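Local structure of dihydrofolate reductase (Moritella profunda, 3IA4) at residues Ala7-Ala10 with Asn11-Ile15; Ala99-Tyr102 with Asn103-Ala107. The protein catalyses the NADPH-dependent reduction of 7,8-dihydrofolate to tetrahydrofolate and is held here in a complex with NADPH and methotrexate. All coordinates share one frame; numbering follows the deposited sequence. Where two conformers were deposited one is given.

In the fold
Interactions 1 and 2 bind different parts of one NADPH and touch beside its nicotinamide. Interaction 1, at the end of strand 2-9 and the turn after it, holds the nicotinamide carboxamide with backbone atoms of Ala8 and Ile15. Interaction 2, in helix 99-105, takes the phosphate next to the nicotinamide ribose and the adenine. Their centres lie about 14 Å apart. Tyr102 joins them: its OH packs on Ala7 CB at 3.3 Å, and its CE2 lies 3.7 Å from Ile15 CD1. Ala7, Ala8 and Tyr102 also belong to the methotrexate pocket, so both contacts border the site where nicotinamide and antifolate come together.

Interaction 1 (Ala7-Ala10 with Asn11-Ile15); sequences AALA and NNRVI. With NDP (NADPH dihydro-nicotinamide-adenine-dinucleotide phosphate), chain E.
Leu9 lies side by side with Arg13 and with Ile15, the three side chains pointing the same way. The contact is the turn in the dihydrofolate reductase fold that follows central strand 2-9 and leads into the short strand 14-16. Leu9 CD1 rests 4.0 Å from Ile15 CG2. Its other methyl, CD2, lies alongside the root of the Arg13 side chain, 4.2 Å from CB. Leu9 CG is anti to the carbonyl carbon (chi1 -77°), which brings it to 4.0 Å from Arg13 CA; the second torsion (52°) then sends CD1 to Ile15 and CD2 to Arg13. Beyond CB, Arg13 turns off to other partners: its NE bonds to Phe127 O, and the chain bends at chi3. Ala10 and Val14 pack more loosely through their CB atoms.

The turn is closed through the backbone. Ala10 N gives a hydrogen bond to Val14 O, in the carbonyl plane and with an N-H...O angle of 153°. The bond from Arg13 N back to Ala10 O is weak. Asn12 and Arg13 both have positive phi, which helps the chain reverse in so few residues. The Asn11 side chain leaves the turn, and its ND2 bonds to Thr120 OG1.

The same piece of chain holds the nicotinamide end of NADPH. Ala8 N donates to the carboxamide oxygen O7N at 2.8 Å in a nearly straight bond. The amide nitrogen N7N donates to both Ala8 O and Ile15 O, so all three bonds together should fix the rotation of the carboxamide. Ile15 CB lies 3.4 Å from N7N. Ile15 CG2 reaches across to the strand and lies 3.5 Å from Ala8 O.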
# COMPACT_ATOMS: atom_id res chain seq x y z
N ALA A 7 -1.69 -2.56 -2.13
CA ALA A 7 -2.94 -1.84 -1.85
C ALA A 7 -4.10 -2.78 -1.84
O ALA A 7 -4.03 -3.84 -2.49
CB ALA A 7 -3.18 -0.81 -3.02
N ALA A 8 -5.18 -2.39 -1.15
CA ALA A 8 -6.43 -3.18 -1.20
C ALA A 8 -7.49 -2.30 -1.92
O ALA A 8 -7.76 -1.17 -1.51
CB ALA A 8 -6.91 -3.48 0.21
N LEU A 9 -8.04 -2.85 -3.00
CA LEU A 9 -9.00 -2.10 -3.87
C LEU A 9 -10.38 -2.70 -3.79
O LEU A 9 -10.56 -3.88 -4.10
CB LEU A 9 -8.61 -2.17 -5.33
CG LEU A 9 -7.44 -1.29 -5.88
CD1 LEU A 9 -6.15 -1.49 -5.03
CD2 LEU A 9 -7.24 -1.68 -7.39
N ALA A 10 -11.37 -1.89 -3.46
CA ALA A 10 -12.75 -2.32 -3.72
C ALA A 10 -13.07 -2.08 -5.21
O ALA A 10 -12.19 -1.69 -6.01
CB ALA A 10 -13.68 -1.58 -2.81
N ASN A 11 -14.33 -2.26 -5.61
CA ASN A 11 -14.68 -2.08 -7.02
C ASN A 11 -14.35 -0.64 -7.46
O ASN A 11 -14.40 0.28 -6.65
CB ASN A 11 -16.17 -2.35 -7.22
CG ASN A 11 -16.52 -3.84 -7.07
OD1 ASN A 11 -15.65 -4.69 -7.17
ND2 ASN A 11 -17.81 -4.14 -6.89
N ASN A 12 -14.05 -0.50 -8.76
CA ASN A 12 -13.76 0.79 -9.38
C ASN A 12 -12.50 1.41 -8.72
O ASN A 12 -12.34 2.64 -8.76
CB ASN A 12 -14.97 1.73 -9.23
CG ASN A 12 -16.25 1.11 -9.73
OD1 ASN A 12 -16.27 0.56 -10.81
ND2 ASN A 12 -17.31 1.08 -8.86
N ARG A 13 -11.60 0.56 -8.20
CA ARG A 13 -10.29 0.99 -7.60
C ARG A 13 -10.42 1.87 -6.39
O ARG A 13 -9.52 2.62 -6.04
CB ARG A 13 -9.37 1.70 -8.66
CG ARG A 13 -9.32 0.95 -9.94
CD ARG A 13 -8.08 1.47 -10.79
NE ARG A 13 -8.09 2.93 -11.10
CZ ARG A 13 -8.67 3.49 -12.16
NH1 ARG A 13 -9.31 2.73 -13.06
NH2 ARG A 13 -8.58 4.78 -12.38
N VAL A 14 -11.60 1.86 -5.74
CA VAL A 14 -11.68 2.66 -4.49
C VAL A 14 -10.75 2.12 -3.39
O VAL A 14 -10.72 0.90 -3.12
CB VAL A 14 -13.15 2.61 -3.88
CG1 VAL A 14 -13.19 3.27 -2.46
CG2 VAL A 14 -14.10 3.42 -4.76
N ILE A 15 -10.02 3.03 -2.74
CA ILE A 15 -9.11 2.62 -1.67
C ILE A 15 -9.37 3.35 -0.36
O ILE A 15 -8.89 2.90 0.67
CB ILE A 15 -7.61 2.79 -2.02
CG1 ILE A 15 -7.30 4.25 -2.34
CG2 ILE A 15 -7.25 1.85 -3.15
CD1 ILE A 15 -5.76 4.46 -2.56
PA NDP E . -1.14 10.06 1.16
O1A NDP E . -0.58 9.70 -0.19
O2A NDP E . -1.19 9.05 2.27
O5B NDP E . -0.42 11.39 1.78
C5B NDP E . -0.23 12.53 0.92
C4B NDP E . 0.66 13.49 1.71
O4B NDP E . 2.00 13.00 1.56
C3B NDP E . 0.75 14.87 1.01
O3B NDP E . -0.35 15.68 1.39
C2B NDP E . 2.11 15.39 1.42
O2B NDP E . 2.15 15.67 2.83
C1B NDP E . 2.90 14.11 1.29
N9A NDP E . 3.54 13.94 -0.04
C8A NDP E . 2.95 13.40 -1.12
N7A NDP E . 3.83 13.30 -2.14
C5A NDP E . 5.03 13.77 -1.68
C6A NDP E . 6.39 13.92 -2.19
N6A NDP E . 6.74 13.60 -3.48
N1A NDP E . 7.31 14.44 -1.30
C2A NDP E . 7.06 14.76 -0.04
N3A NDP E . 5.84 14.64 0.48
C4A NDP E . 4.82 14.15 -0.29
O3 NDP E . -2.61 10.71 1.01
PN NDP E . -3.96 10.38 0.20
O1N NDP E . -3.66 10.41 -1.25
O2N NDP E . -5.03 11.27 0.74
O5D NDP E . -4.24 8.86 0.55
C5D NDP E . -4.77 8.54 1.83
C4D NDP E . -6.02 7.68 1.66
O4D NDP E . -5.64 6.35 1.16
C3D NDP E . -6.78 7.43 2.97
O3D NDP E . -8.19 7.39 2.68
C2D NDP E . -6.35 6.02 3.39
O2D NDP E . -7.31 5.33 4.22
C1D NDP E . -6.24 5.37 2.04
N1N NDP E . -5.35 4.21 1.97
C2N NDP E . -5.85 3.08 1.48
C3N NDP E . -5.02 2.00 1.29
C7N NDP E . -5.63 0.73 0.76
O7N NDP E . -4.88 -0.17 0.45
N7N NDP E . -6.93 0.62 0.51
C4N NDP E . -3.54 1.97 1.62
C5N NDP E . -3.14 3.29 2.06
C6N NDP E . -4.03 4.32 2.26
P2B NDP E . 2.60 17.13 3.37
O1X NDP E . 2.83 16.88 4.80
O2X NDP E . 3.75 17.50 2.50
O3X NDP E . 1.45 18.04 3.03

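Interaction 2 (Ala99-Tyr102 with Asn103-Ala107); sequences ATIY and NQCLA. With NDP (NADPH dihydro-nicotinamide-adenine-dinucleotide phosphate), chain E.
Ala99 opens helix 99-105, and its carbonyl oxygen takes a hydrogen bond from Asn103 N at 2.8 Å. The Asn103 side chain passes beyond the end of the same carbonyl, with CG 3.2 Å from Ala99 O. This is the first turn of a helix whose N-terminal end faces the NADPH pyrophosphate, as in other dihydrofolate reductases. Ala99 N donates to the ester oxygen O5D, and Thr100 N donates to phosphate oxygen O1N at 3.1 Å. The helix dipole would probably add to the pull on this phosphate.

Thr100 OG1, anti to the carbonyl carbon (chi1 -37°) in one of two conformers, also donates to O1N, a less certain bond. The carbonyl oxygen of Thr100 accepts two bonds from Gln104, which reach it from opposite faces of its plane. Gln104 N makes the regular helical bond. Gln104 NE2 reaches Thr100 O at 3.0 Å from above the carbonyl plane (C=O...N 106°). The side chain runs alongside Thr100, extended beyond CG, and its amide reads the adenine edge: NE2 donates to N7A in a bond of 174°, and OE1 accepts from N6A at 2.9 Å. The bond to Thr100 O thus helps fix which way the amide is turned.

Ile101 sends CD1 to the adenine, 3.6 Å from C8A, while its CG2 packs on Cys105 SG. Its carbonyl oxygen receives Cys105 N.

Tyr102 CB is directed mostly away from residues 103-107, though it touches Asn103 N. The Tyr102 OH lies 3.4 Å from NADPH C4N and bonds to Ile6 O. Its ring meets that of Phe127. The helix lies against the central sheet: Tyr102, Cys105 and Leu106 pack on Met5 of strand 2-9, and Ile101, Tyr102 and Cys105 on Ile95 of strand 92-97.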
# COMPACT_ATOMS: atom_id res chain seq x y z
N ALA A 99 -3.12 7.40 -2.18
CA ALA A 99 -3.28 7.62 -3.65
C ALA A 99 -2.15 8.48 -4.23
O ALA A 99 -1.62 8.21 -5.35
CB ALA A 99 -4.60 8.32 -3.92
N THR A 100 -1.76 9.56 -3.53
CA THR A 100 -0.81 10.43 -4.20
C THR A 100 0.52 9.71 -4.40
O THR A 100 1.20 9.89 -5.43
CB THR A 100 -0.52 11.78 -3.49
OG1 THR A 100 -1.70 12.31 -2.90
CG2 THR A 100 -0.08 12.72 -4.51
N ILE A 101 0.90 8.85 -3.46
CA ILE A 101 2.16 8.14 -3.58
C ILE A 101 2.10 7.07 -4.63
O ILE A 101 3.02 6.86 -5.44
CB ILE A 101 2.55 7.51 -2.24
CG1 ILE A 101 2.57 8.62 -1.15
CG2 ILE A 101 3.89 6.87 -2.43
CD1 ILE A 101 3.40 9.84 -1.45
N TYR A 102 1.00 6.36 -4.63
CA TYR A 102 0.76 5.36 -5.71
C TYR A 102 0.83 6.02 -7.12
O TYR A 102 1.39 5.45 -8.05
CB TYR A 102 -0.62 4.69 -5.60
CG TYR A 102 -0.83 3.80 -4.38
CD1 TYR A 102 0.13 2.92 -3.95
CD2 TYR A 102 -2.04 3.88 -3.71
CE1 TYR A 102 -0.09 2.09 -2.87
CE2 TYR A 102 -2.32 3.05 -2.61
CZ TYR A 102 -1.35 2.15 -2.22
OH TYR A 102 -1.67 1.40 -1.12
N ASN A 103 0.22 7.19 -7.26
CA ASN A 103 0.22 7.95 -8.53
C ASN A 103 1.66 8.27 -8.91
O ASN A 103 2.06 8.12 -10.06
CB ASN A 103 -0.53 9.30 -8.37
CG ASN A 103 -2.05 9.15 -8.38
OD1 ASN A 103 -2.59 8.07 -8.67
ND2 ASN A 103 -2.75 10.23 -8.05
N GLN A 104 2.43 8.76 -7.94
CA GLN A 104 3.79 9.16 -8.31
C GLN A 104 4.75 8.01 -8.59
O GLN A 104 5.71 8.22 -9.32
CB GLN A 104 4.39 10.01 -7.23
CG GLN A 104 3.62 11.31 -7.01
CD GLN A 104 4.10 12.00 -5.75
OE1 GLN A 104 5.12 12.66 -5.74
NE2 GLN A 104 3.32 11.91 -4.71
N CYS A 105 4.49 6.81 -8.04
CA CYS A 105 5.42 5.68 -8.10
C CYS A 105 5.00 4.59 -9.07
O CYS A 105 5.76 3.72 -9.35
CB CYS A 105 5.65 5.03 -6.70
SG CYS A 105 6.38 6.21 -5.55
N LEU A 106 3.79 4.65 -9.62
CA LEU A 106 3.34 3.59 -10.54
C LEU A 106 4.23 3.33 -11.73
O LEU A 106 4.55 2.16 -12.05
CB LEU A 106 1.87 3.87 -11.01
CG LEU A 106 1.34 2.77 -11.96
CD1 LEU A 106 1.11 1.40 -11.27
CD2 LEU A 106 0.07 3.25 -12.62
N ALA A 107 4.72 4.39 -12.37
CA ALA A 107 5.49 4.19 -13.58
C ALA A 107 6.81 3.48 -13.26
O ALA A 107 7.40 2.81 -14.14
CB ALA A 107 5.73 5.54 -14.29
PA NDP E . -1.14 10.06 1.16
O1A NDP E . -0.58 9.70 -0.19
O2A NDP E . -1.19 9.05 2.27
O5B NDP E . -0.42 11.39 1.78
C5B NDP E . -0.23 12.53 0.92
C4B NDP E . 0.66 13.49 1.71
O4B NDP E . 2.00 13.00 1.56
C3B NDP E . 0.75 14.87 1.01
O3B NDP E . -0.35 15.68 1.39
C2B NDP E . 2.11 15.39 1.42
O2B NDP E . 2.15 15.67 2.83
C1B NDP E . 2.90 14.11 1.29
N9A NDP E . 3.54 13.94 -0.04
C8A NDP E . 2.95 13.40 -1.12
N7A NDP E . 3.83 13.30 -2.14
C5A NDP E . 5.03 13.77 -1.68
C6A NDP E . 6.39 13.92 -2.19
N6A NDP E . 6.74 13.60 -3.48
N1A NDP E . 7.31 14.44 -1.30
C2A NDP E . 7.06 14.76 -0.04
N3A NDP E . 5.84 14.64 0.48
C4A NDP E . 4.82 14.15 -0.29
O3 NDP E . -2.61 10.71 1.01
PN NDP E . -3.96 10.38 0.20
O1N NDP E . -3.66 10.41 -1.25
O2N NDP E . -5.03 11.27 0.74
O5D NDP E . -4.24 8.86 0.55
C5D NDP E . -4.77 8.54 1.83
C4D NDP E . -6.02 7.68 1.66
O4D NDP E . -5.64 6.35 1.16
C3D NDP E . -6.78 7.43 2.97
O3D NDP E . -8.19 7.39 2.68
C2D NDP E . -6.35 6.02 3.39
O2D NDP E . -7.31 5.33 4.22
C1D NDP E . -6.24 5.37 2.04
N1N NDP E . -5.35 4.21 1.97
C2N NDP E . -5.85 3.08 1.48
C3N NDP E . -5.02 2.00 1.29
C7N NDP E . -5.63 0.73 0.76
O7N NDP E . -4.88 -0.17 0.45
N7N NDP E . -6.93 0.62 0.51
C4N NDP E . -3.54 1.97 1.62
C5N NDP E . -3.14 3.29 2.06
C6N NDP E . -4.03 4.32 2.26
P2B NDP E . 2.60 17.13 3.37
O1X NDP E . 2.83 16.88 4.80
O2X NDP E . 3.75 17.50 2.50
O3X NDP E . 1.45 18.04 3.03